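Local coordinates for protein beta-glucuronidase (Dictyoglomus thermophilum, PDB 6XXW) that probably hydrolyses beta-D-glucuronides, as a beta-glucuronidase of glycoside hydrolase family 2, at residues K77-I82 with G132-I137. Sequence-based numbering, arbitrary orientation.
Sequences KKSFFI and GQENII
An antiparallel strand pair in the sugar-binding domain of this family 2 glycosidase joins residues 77-82 to 132-137, the short strand axes running at 146°. K78 and I137 form a hydrogen-bonded pair: K78 N reaches I137 O at 3.0 Å, and I137 N returns to K78 O. F80 and N135 make the next such pair, F80 N lying above the carbonyl plane of N135 O, while F80 O accepts N135 N at 2.6 Å and, weakly, N135 ND2. S79-I136 and F81-E134 are the non-hydrogen-bonded pairs. Beyond F81-E134, G132 N donates to I82 O at 2.7 Å; G132 has a positive phi, which by itself favours glycine. On the face carrying K78, F80, N135 and I137, the F80 ring has N135 CB over one face, 3.6 Å from its centroid, a CH-pi contact. The ring gets there because chi1 of 65° sets F80 CG between the backbone N and carbonyl carbon; its CE1 also packs on I137 CB at 3.7 Å. On the other side of the sheet, chi1 of -170° places E134 CG anti to the backbone N, and the extended chain brings OE2 to S79 OG at 2.8 Å, the hydroxyl donating to the anti side of the carboxylate, somewhat out of its plane. E134 CA makes an off-centre CH-pi contact with the F81 ring, 4.1 Å from the centroid. Replacing E134 by alanine is likely to leave the S79 hydroxyl without its carboxylate acceptor and F81 CZ without the neighbouring CG, though CB would still touch the ring. Strand 32-43 flanks strand 73-81, L35 touching F80 and its carbonyl taking K78 NZ, whereas N107, beside strand 101-106, bonds I136 N and N135 OD1. N130 also donates to N135 OD1, and F81 packs on S27 of a second subunit.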
ATOM      1  N   LYS A  77      11.255 -37.237  -5.495  1.00 16.54           N
ATOM      2  CA  LYS A  77      11.209 -38.479  -6.264  1.00 16.42           C
ATOM      3  C   LYS A  77      10.634 -38.226  -7.649  1.00 23.88           C
ATOM      4  O   LYS A  77       9.660 -37.478  -7.792  1.00 22.05           O
ATOM      5  CB  LYS A  77      10.350 -39.543  -5.562  1.00 20.84           C
ATOM      6  CG  LYS A  77      10.227 -40.856  -6.340  1.00 26.65           C
ATOM      7  CD  LYS A  77       9.584 -41.945  -5.499  1.00 27.30           C
ATOM      8  CE  LYS A  77       8.431 -42.598  -6.225  1.00 46.61           C
ATOM      9  NZ  LYS A  77       7.641 -43.489  -5.325  1.00 53.85           N
ATOM     10  N   LYS A  78      11.207 -38.887  -8.661  1.00 19.29           N
ATOM     11  CA  LYS A  78      10.737 -38.733 -10.032  1.00 17.12           C
ATOM     12  C   LYS A  78      11.150 -39.944 -10.857  1.00 23.92           C
ATOM     13  O   LYS A  78      12.232 -40.503 -10.665  1.00 19.20           O
ATOM     14  CB  LYS A  78      11.293 -37.461 -10.694  1.00 21.36           C
ATOM     15  CG  LYS A  78      10.583 -37.087 -11.989  1.00 27.59           C
ATOM     16  CD  LYS A  78      10.973 -35.713 -12.491  1.00 28.07           C
ATOM     17  CE  LYS A  78       9.891 -35.153 -13.402  1.00 32.83           C
ATOM     18  NZ  LYS A  78      10.450 -34.193 -14.392  1.00 39.56           N
ATOM     19  N   SER A  79      10.289 -40.312 -11.800  1.00 23.32           N
ATOM     20  CA  SER A  79      10.586 -41.361 -12.769  1.00 21.35           C
ATOM     21  C   SER A  79      11.198 -40.762 -14.025  1.00 23.98           C
ATOM     22  O   SER A  79      10.833 -39.660 -14.452  1.00 21.34           O
ATOM     23  CB  SER A  79       9.315 -42.124 -13.163  1.00 27.07           C
ATOM     24  OG  SER A  79       8.773 -42.836 -12.073  1.00 35.92           O
ATOM     25  N   PHE A  80      12.108 -41.512 -14.636  1.00 22.09           N
ATOM     26  CA  PHE A  80      12.672 -41.104 -15.910  1.00 24.45           C
ATOM     27  C   PHE A  80      13.057 -42.352 -16.689  1.00 24.84           C
ATOM     28  O   PHE A  80      13.282 -43.421 -16.120  1.00 26.15           O
ATOM     29  CB  PHE A  80      13.869 -40.160 -15.734  1.00 25.92           C
ATOM     30  CG  PHE A  80      15.061 -40.789 -15.069  1.00 21.57           C
ATOM     31  CD1 PHE A  80      15.122 -40.904 -13.681  1.00 26.83           C
ATOM     32  CD2 PHE A  80      16.132 -41.244 -15.823  1.00 23.59           C
ATOM     33  CE1 PHE A  80      16.217 -41.474 -13.061  1.00 28.13           C
ATOM     34  CE2 PHE A  80      17.234 -41.830 -15.211  1.00 28.11           C
ATOM     35  CZ  PHE A  80      17.282 -41.936 -13.822  1.00 28.75           C
ATOM     36  N   PHE A  81      13.108 -42.201 -18.005  1.00 22.12           N
ATOM     37  CA  PHE A  81      13.392 -43.294 -18.922  1.00 23.51           C
ATOM     38  C   PHE A  81      14.729 -43.019 -19.590  1.00 26.25           C
ATOM     39  O   PHE A  81      14.986 -41.894 -20.024  1.00 27.05           O
ATOM     40  CB  PHE A  81      12.278 -43.432 -19.967  1.00 22.46           C
ATOM     41  CG  PHE A  81      10.964 -43.881 -19.390  1.00 23.76           C
ATOM     42  CD1 PHE A  81      10.104 -42.969 -18.792  1.00 27.54           C
ATOM     43  CD2 PHE A  81      10.597 -45.218 -19.427  1.00 24.81           C
ATOM     44  CE1 PHE A  81       8.902 -43.377 -18.241  1.00 25.05           C
ATOM     45  CE2 PHE A  81       9.398 -45.633 -18.877  1.00 25.08           C
ATOM     46  CZ  PHE A  81       8.547 -44.715 -18.286  1.00 25.49           C
ATOM     47  N   ILE A  82      15.586 -44.027 -19.641  1.00 26.61           N
ATOM     48  CA  ILE A  82      16.885 -43.934 -20.305  1.00 25.61           C
ATOM     49  C   ILE A  82      16.769 -44.644 -21.647  1.00 24.08           C
ATOM     50  O   ILE A  82      16.316 -45.793 -21.677  1.00 22.10           O
ATOM     51  CB  ILE A  82      18.008 -44.559 -19.462  1.00 25.35           C
ATOM     52  CG1 ILE A  82      18.239 -43.758 -18.171  1.00 23.81           C
ATOM     53  CG2 ILE A  82      19.296 -44.671 -20.299  1.00 23.90           C
ATOM     54  CD1 ILE A  82      19.030 -42.492 -18.371  1.00 26.67           C
ATOM     55  N   GLY A 132      16.399 -48.469 -21.581  1.00 24.66           N
ATOM     56  CA  GLY A 132      15.126 -48.638 -22.254  1.00 29.10           C
ATOM     57  C   GLY A 132      13.953 -48.865 -21.335  1.00 29.19           C
ATOM     58  O   GLY A 132      12.915 -49.364 -21.779  1.00 24.54           O
ATOM     59  N   GLN A 133      14.079 -48.499 -20.060  1.00 25.20           N
ATOM     60  CA  GLN A 133      13.070 -48.809 -19.062  1.00 22.06           C
ATOM     61  C   GLN A 133      12.936 -47.645 -18.090  1.00 23.49           C
ATOM     62  O   GLN A 133      13.714 -46.687 -18.116  1.00 22.22           O
ATOM     63  CB  GLN A 133      13.418 -50.085 -18.295  1.00 24.93           C
ATOM     64  CG  GLN A 133      13.521 -51.335 -19.148  1.00 32.85           C
ATOM     65  CD  GLN A 133      14.203 -52.462 -18.408  1.00 38.05           C
ATOM     66  OE1 GLN A 133      15.419 -52.660 -18.522  1.00 43.20           O
ATOM     67  NE2 GLN A 133      13.430 -53.202 -17.627  1.00 39.00           N
ATOM     68  N   GLU A 134      11.943 -47.758 -17.211  1.00 22.60           N
ATOM     69  CA  GLU A 134      11.722 -46.762 -16.171  1.00 23.34           C
ATOM     70  C   GLU A 134      12.838 -46.797 -15.126  1.00 24.12           C
ATOM     71  O   GLU A 134      13.349 -47.860 -14.764  1.00 21.16           O
ATOM     72  CB  GLU A 134      10.371 -46.996 -15.489  1.00 22.35           C
ATOM     73  CG  GLU A 134       9.946 -45.855 -14.559  1.00 33.32           C
ATOM     74  CD  GLU A 134       8.820 -46.252 -13.621  1.00 41.13           C
ATOM     75  OE1 GLU A 134       8.612 -47.470 -13.423  1.00 42.61           O
ATOM     76  OE2 GLU A 134       8.145 -45.349 -13.083  1.00 35.20           O
ATOM     77  N   ASN A 135      13.218 -45.616 -14.653  1.00 19.88           N
ATOM     78  CA  ASN A 135      14.164 -45.459 -13.566  1.00 25.86           C
ATOM     79  C   ASN A 135      13.557 -44.509 -12.544  1.00 19.01           C
ATOM     80  O   ASN A 135      12.636 -43.751 -12.855  1.00 21.94           O
ATOM     81  CB  ASN A 135      15.496 -44.919 -14.069  1.00 21.06           C
ATOM     82  CG  ASN A 135      16.183 -45.876 -15.018  1.00 28.14           C
ATOM     83  OD1 ASN A 135      17.127 -46.563 -14.641  1.00 28.42           O
ATOM     84  ND2 ASN A 135      15.697 -45.936 -16.256  1.00 20.55           N
ATOM     85  N   ILE A 136      14.066 -44.569 -11.317  1.00 21.09           N
ATOM     86  CA  ILE A 136      13.602 -43.712 -10.227  1.00 21.82           C
ATOM     87  C   ILE A 136      14.805 -42.950  -9.681  1.00 21.68           C
ATOM     88  O   ILE A 136      15.801 -43.562  -9.280  1.00 22.56           O
ATOM     89  CB  ILE A 136      12.928 -44.521  -9.105  1.00 20.91           C
ATOM     90  CG1 ILE A 136      11.765 -45.352  -9.656  1.00 22.92           C
ATOM     91  CG2 ILE A 136      12.500 -43.611  -7.955  1.00 20.28           C
ATOM     92  CD1 ILE A 136      10.706 -44.538 -10.331  1.00 28.34           C
ATOM     93  N   ILE A 137      14.717 -41.622  -9.665  1.00 19.13           N
ATOM     94  CA  ILE A 137      15.693 -40.800  -8.965  1.00 17.64           C
ATOM     95  C   ILE A 137      15.060 -40.296  -7.676  1.00 20.04           C
ATOM     96  O   ILE A 137      13.888 -39.885  -7.654  1.00 20.60           O
ATOM     97  CB  ILE A 137      16.199 -39.631  -9.826  1.00 24.84           C
ATOM     98  CG1 ILE A 137      17.090 -38.725  -8.961  1.00 25.63           C
ATOM     99  CG2 ILE A 137      15.027 -38.864 -10.435  1.00 28.78           C
ATOM    100  CD1 ILE A 137      17.903 -37.730  -9.742  1.00 26.30           C
TER